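Local atomic coordinates of putative secreted protein (Streptomyces sp. SirexAA-E, PDB entry 4PEY), a protein that hydrolyses laminarin and laminarioligosaccharides as an exo-beta-1,3-glucanase of glycoside hydrolase family 55, giving glucose and laminaribiose. Residues Lys222-Leu227 with Lys233-Ala238; Val266-Thr271 with Gly290-Asp295. The protein carries 1 engineered substitution. One frame throughout, in Å; residues are numbered along the deposited sequence.

Contact 1. Residues Lys222-Leu227 with Lys233-Ala238; sequences KPFLYL and KVFVPA
A buried antiparallel beta hairpin pairs strand 224-228 with the start of strand 231-243 after the first parallel beta-helix of this GH55 enzyme. F224 and F235 form a hydrogen-bonded pair, F235 N reaching F224 O at 2.9 Å. Y226 and K233 form the next one, with Y226 N to K233 O at 2.8 Å and nearly straight at the hydrogen (170°). L225 and V234 between them are a non-hydrogen-bonded pair whose side chains fall on the other face, where L225 CD1 meets V234 CG2 at 4.1 Å.

The aromatic face carries most of the side-chain packing. F235 CB sits over one face of the F224 ring, 4.1 Å from its centroid, a CH-pi contact. The two side chains run side by side in the same direction, their rings oblique with planes at 50°, F224 CE2 coming 3.7 Å from F235 CD2. With CG between its backbone N and carbonyl carbon (chi1 80°), Y226 swings its ring across to the partner strand, where CE1 touches both F235 CB and K233 CB, each at 3.7 Å. Its OH is hydrogen-bonded to S257 OG. Losing this ring to an alanine here would probably leave a gap beside F235 CB and K233 CB and S257 OG without its phenol partner.

Beyond the hairpin, V234 and V236 make backbone hydrogen bonds with L258 and E256, joining strand 255-259 to the far edge of strand 231-243. K222 NZ, bonded to P223 O, also forms a salt bridge with E113, while P223 packs on Q369 of strand 367-375 and K333 of strand 333-335.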
# COMPACT_ATOMS: atom_id res chain seq x y z
N LYS A 222 -9.86 -2.17 6.80
CA LYS A 222 -9.40 -3.50 6.40
C LYS A 222 -9.83 -4.58 7.38
O LYS A 222 -9.73 -4.39 8.60
CB LYS A 222 -7.88 -3.49 6.27
CG LYS A 222 -7.30 -4.75 5.68
CD LYS A 222 -5.78 -4.74 5.72
CE LYS A 222 -5.28 -4.95 7.14
NZ LYS A 222 -5.56 -6.31 7.72
N PRO A 223 -10.34 -5.72 6.87
CA PRO A 223 -10.66 -6.83 7.77
C PRO A 223 -9.42 -7.33 8.52
O PRO A 223 -8.30 -7.22 7.99
CB PRO A 223 -11.21 -7.91 6.83
CG PRO A 223 -11.75 -7.13 5.65
CD PRO A 223 -10.78 -5.99 5.49
N PHE A 224 -9.61 -7.86 9.72
CA PHE A 224 -8.48 -8.37 10.49
C PHE A 224 -8.89 -9.55 11.36
O PHE A 224 -10.05 -9.67 11.79
CB PHE A 224 -7.86 -7.26 11.36
CG PHE A 224 -8.84 -6.63 12.32
CD1 PHE A 224 -8.95 -7.11 13.62
CD2 PHE A 224 -9.65 -5.58 11.92
CE1 PHE A 224 -9.85 -6.54 14.52
CE2 PHE A 224 -10.57 -5.01 12.81
CZ PHE A 224 -10.66 -5.49 14.11
N LEU A 225 -7.93 -10.44 11.58
CA LEU A 225 -8.09 -11.58 12.46
C LEU A 225 -8.15 -11.15 13.92
O LEU A 225 -7.36 -10.30 14.35
CB LEU A 225 -6.94 -12.57 12.25
CG LEU A 225 -7.01 -13.92 12.96
CD1 LEU A 225 -8.12 -14.78 12.34
CD2 LEU A 225 -5.66 -14.63 12.90
N TYR A 226 -9.06 -11.73 14.70
CA TYR A 226 -9.05 -11.46 16.13
C TYR A 226 -9.62 -12.64 16.89
O TYR A 226 -10.10 -13.61 16.29
CB TYR A 226 -9.82 -10.17 16.46
CG TYR A 226 -11.33 -10.30 16.50
CD1 TYR A 226 -12.08 -10.43 15.34
CD2 TYR A 226 -12.01 -10.27 17.72
CE1 TYR A 226 -13.46 -10.54 15.38
CE2 TYR A 226 -13.39 -10.38 17.77
CZ TYR A 226 -14.11 -10.51 16.60
OH TYR A 226 -15.48 -10.62 16.65
N LEU A 227 -9.53 -12.56 18.21
CA LEU A 227 -10.09 -13.58 19.09
C LEU A 227 -11.35 -13.08 19.78
O LEU A 227 -11.32 -12.06 20.47
CB LEU A 227 -9.07 -13.99 20.15
CG LEU A 227 -8.04 -15.03 19.70
CD1 LEU A 227 -6.92 -15.12 20.73
CD2 LEU A 227 -8.73 -16.38 19.51
N LYS A 233 -11.91 -15.30 14.77
CA LYS A 233 -12.86 -14.74 13.82
C LYS A 233 -12.16 -13.67 12.99
O LYS A 233 -11.08 -13.21 13.36
CB LYS A 233 -14.07 -14.13 14.53
CG LYS A 233 -14.80 -15.10 15.44
CD LYS A 233 -16.11 -14.55 15.94
CE LYS A 233 -16.82 -15.57 16.82
NZ LYS A 233 -18.08 -15.04 17.41
N VAL A 234 -12.77 -13.28 11.89
CA VAL A 234 -12.29 -12.13 11.14
C VAL A 234 -13.33 -11.03 11.23
O VAL A 234 -14.51 -11.24 10.92
CB VAL A 234 -11.99 -12.48 9.67
CG1 VAL A 234 -11.70 -11.21 8.87
CG2 VAL A 234 -10.83 -13.46 9.60
N PHE A 235 -12.91 -9.86 11.69
CA PHE A 235 -13.82 -8.73 11.79
C PHE A 235 -13.84 -8.00 10.47
O PHE A 235 -12.79 -7.74 9.88
CB PHE A 235 -13.43 -7.77 12.92
CG PHE A 235 -14.46 -6.70 13.17
CD1 PHE A 235 -15.68 -7.03 13.73
CD2 PHE A 235 -14.21 -5.39 12.83
CE1 PHE A 235 -16.64 -6.05 13.96
CE2 PHE A 235 -15.17 -4.40 13.06
CZ PHE A 235 -16.38 -4.74 13.62
N VAL A 236 -15.06 -7.69 10.00
CA VAL A 236 -15.26 -7.05 8.71
C VAL A 236 -15.96 -5.70 8.92
O VAL A 236 -17.19 -5.64 9.01
CB VAL A 236 -16.10 -7.93 7.76
CG1 VAL A 236 -16.22 -7.28 6.39
CG2 VAL A 236 -15.46 -9.31 7.62
N PRO A 237 -15.18 -4.63 9.04
CA PRO A 237 -15.76 -3.29 9.27
C PRO A 237 -16.75 -2.88 8.18
O PRO A 237 -16.55 -3.19 7.00
CB PRO A 237 -14.53 -2.38 9.27
CG PRO A 237 -13.43 -3.26 9.74
CD PRO A 237 -13.71 -4.61 9.12
N ALA A 238 -17.80 -2.17 8.59
CA ALA A 238 -18.75 -1.58 7.65
C ALA A 238 -18.15 -0.32 7.03
O ALA A 238 -17.26 0.31 7.62
CB ALA A 238 -20.05 -1.25 8.36

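Contact 2. Residues Val266-Thr271 with Gly290-Asp295; sequences VKPGAT and GVYHVD
The Y292 ring turns its CE2 corner to the backbone between K267 and P268, CE2 lying 3.4 Å from P268 N. K267 C comes at the ring edge, near the ring plane, at the same distance from CE2. On the valine side, V266 CG1 reaches CE2 at 3.8 Å, and P268 CD rests 3.6 Å from the phenol OH, so one corner of the ring is fitted among three consecutive residues. The tyrosine gets there because CG stands anti to its own carbonyl carbon (chi1 -56°), which carries the ring across from strand 291-294 to the loop. The hydroxyl also lies near V266 O, but its hydrogen bond is to T288 O, and V266 O in turn accepts from T288 OG1; one threonine thus serves both sides.

The loop is a type II beta turn from K267 to A270, closed by A270 N to K267 O at 3.1 Å. G269 takes the third position with a positive phi of 111°, where a beta carbon would be jammed against the carbonyl oxygen of P268. The turn leads from strand 263-266, at the start of the second parallel beta-helix, into helix 272-280, with T271 as N-cap, its OG1 accepting from T274 N. Further along the strand the link is through water: one molecule donates to A270 O at 2.7 Å and to H293 O at 3.1 Å, lying at the edge of the Y292 ring, in its plane. Strand 314-317 pairs in parallel with 291-294: G290 and Y292 make backbone hydrogen bonds with T314, and Y292 another with I316.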
# COMPACT_ATOMS: atom_id res chain seq x y z
N VAL A 266 -5.43 -21.24 3.76
CA VAL A 266 -4.50 -21.60 2.70
C VAL A 266 -3.09 -21.75 3.27
O VAL A 266 -2.59 -20.87 3.98
CB VAL A 266 -4.47 -20.54 1.58
CG1 VAL A 266 -3.66 -21.05 0.39
CG2 VAL A 266 -5.89 -20.17 1.15
N LYS A 267 -2.47 -22.89 2.98
CA LYS A 267 -1.12 -23.18 3.43
C LYS A 267 -0.29 -23.67 2.25
O LYS A 267 -0.84 -24.11 1.24
CB LYS A 267 -1.16 -24.20 4.57
CG LYS A 267 -1.56 -23.56 5.90
CD LYS A 267 -1.68 -24.55 7.04
CE LYS A 267 -3.01 -25.26 7.02
NZ LYS A 267 -3.25 -25.96 8.31
N PRO A 268 1.05 -23.56 2.35
CA PRO A 268 1.95 -24.02 1.29
C PRO A 268 1.55 -25.39 0.76
O PRO A 268 1.29 -26.30 1.55
CB PRO A 268 3.31 -24.08 2.00
CG PRO A 268 3.22 -22.97 2.99
CD PRO A 268 1.79 -22.94 3.46
N GLY A 269 1.47 -25.51 -0.56
CA GLY A 269 1.03 -26.75 -1.18
C GLY A 269 -0.33 -26.63 -1.84
O GLY A 269 -0.66 -27.42 -2.73
N ALA A 270 -1.12 -25.65 -1.41
CA ALA A 270 -2.44 -25.44 -1.99
C ALA A 270 -2.36 -25.07 -3.46
O ALA A 270 -1.47 -24.32 -3.86
CB ALA A 270 -3.19 -24.35 -1.22
N THR A 271 -3.27 -25.60 -4.26
CA THR A 271 -3.35 -25.26 -5.67
C THR A 271 -4.42 -24.21 -5.91
O THR A 271 -5.33 -24.04 -5.10
CB THR A 271 -3.67 -26.50 -6.54
OG1 THR A 271 -4.96 -27.01 -6.18
CG2 THR A 271 -2.62 -27.58 -6.34
N GLY A 290 3.43 -17.29 3.56
CA GLY A 290 4.19 -18.17 2.70
C GLY A 290 4.18 -17.64 1.29
O GLY A 290 3.65 -16.55 1.03
N VAL A 291 4.76 -18.41 0.38
CA VAL A 291 4.82 -18.05 -1.02
C VAL A 291 4.09 -19.11 -1.82
O VAL A 291 4.43 -20.30 -1.75
CB VAL A 291 6.27 -17.90 -1.51
CG1 VAL A 291 6.31 -17.60 -3.00
CG2 VAL A 291 6.98 -16.80 -0.73
N TYR A 292 3.09 -18.67 -2.57
CA TYR A 292 2.17 -19.57 -3.28
C TYR A 292 2.26 -19.41 -4.80
O TYR A 292 1.82 -18.41 -5.34
CB TYR A 292 0.73 -19.30 -2.82
CG TYR A 292 0.56 -19.42 -1.34
CD1 TYR A 292 0.70 -18.32 -0.50
CD2 TYR A 292 0.28 -20.65 -0.77
CE1 TYR A 292 0.56 -18.44 0.88
CE2 TYR A 292 0.14 -20.78 0.60
CZ TYR A 292 0.27 -19.68 1.42
OH TYR A 292 0.13 -19.84 2.77
N HIS A 293 2.82 -20.41 -5.48
CA HIS A 293 2.79 -20.43 -6.94
C HIS A 293 1.43 -20.94 -7.41
O HIS A 293 0.92 -21.92 -6.87
CB HIS A 293 3.90 -21.32 -7.51
CG HIS A 293 5.27 -20.73 -7.38
ND1 HIS A 293 5.91 -20.10 -8.42
CD2 HIS A 293 6.12 -20.67 -6.32
CE1 HIS A 293 7.10 -19.67 -8.01
NE2 HIS A 293 7.25 -20.01 -6.74
N VAL A 294 0.86 -20.29 -8.41
CA VAL A 294 -0.39 -20.76 -8.99
C VAL A 294 -0.24 -20.94 -10.51
O VAL A 294 0.42 -20.15 -11.18
CB VAL A 294 -1.57 -19.79 -8.68
CG1 VAL A 294 -1.86 -19.76 -7.19
CG2 VAL A 294 -1.30 -18.38 -9.21
N ASP A 295 -0.81 -22.01 -11.05
CA ASP A 295 -0.69 -22.28 -12.49
C ASP A 295 -1.93 -21.81 -13.26
O ASP A 295 -2.00 -21.93 -14.48
CB ASP A 295 -0.42 -23.76 -12.75
CG ASP A 295 -1.56 -24.66 -12.33
OD1 ASP A 295 -2.48 -24.20 -11.63
OD2 ASP A 295 -1.52 -25.85 -12.70
O HOH W 1 0.65 -22.65 -3.85

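In the fold
The two contacts follow one another along the chain, their centres 23 Å apart and their nearest atoms about 11 Å apart. Contact 1 is the more deeply buried and joins two neighbouring strands directly through backbone hydrogen bonds, with aromatic side chains packed on one face. Contact 2 is partly buried and sets a turn against a strand, relying on a single tyrosine ring and a bridging water. They share no strand: the hairpin follows the first parallel beta-helix, whereas 266-271 and 290-295 belong to the beginning of the second. Strand 255-259, paired with the hairpin, precedes the strand that leads into contact 2.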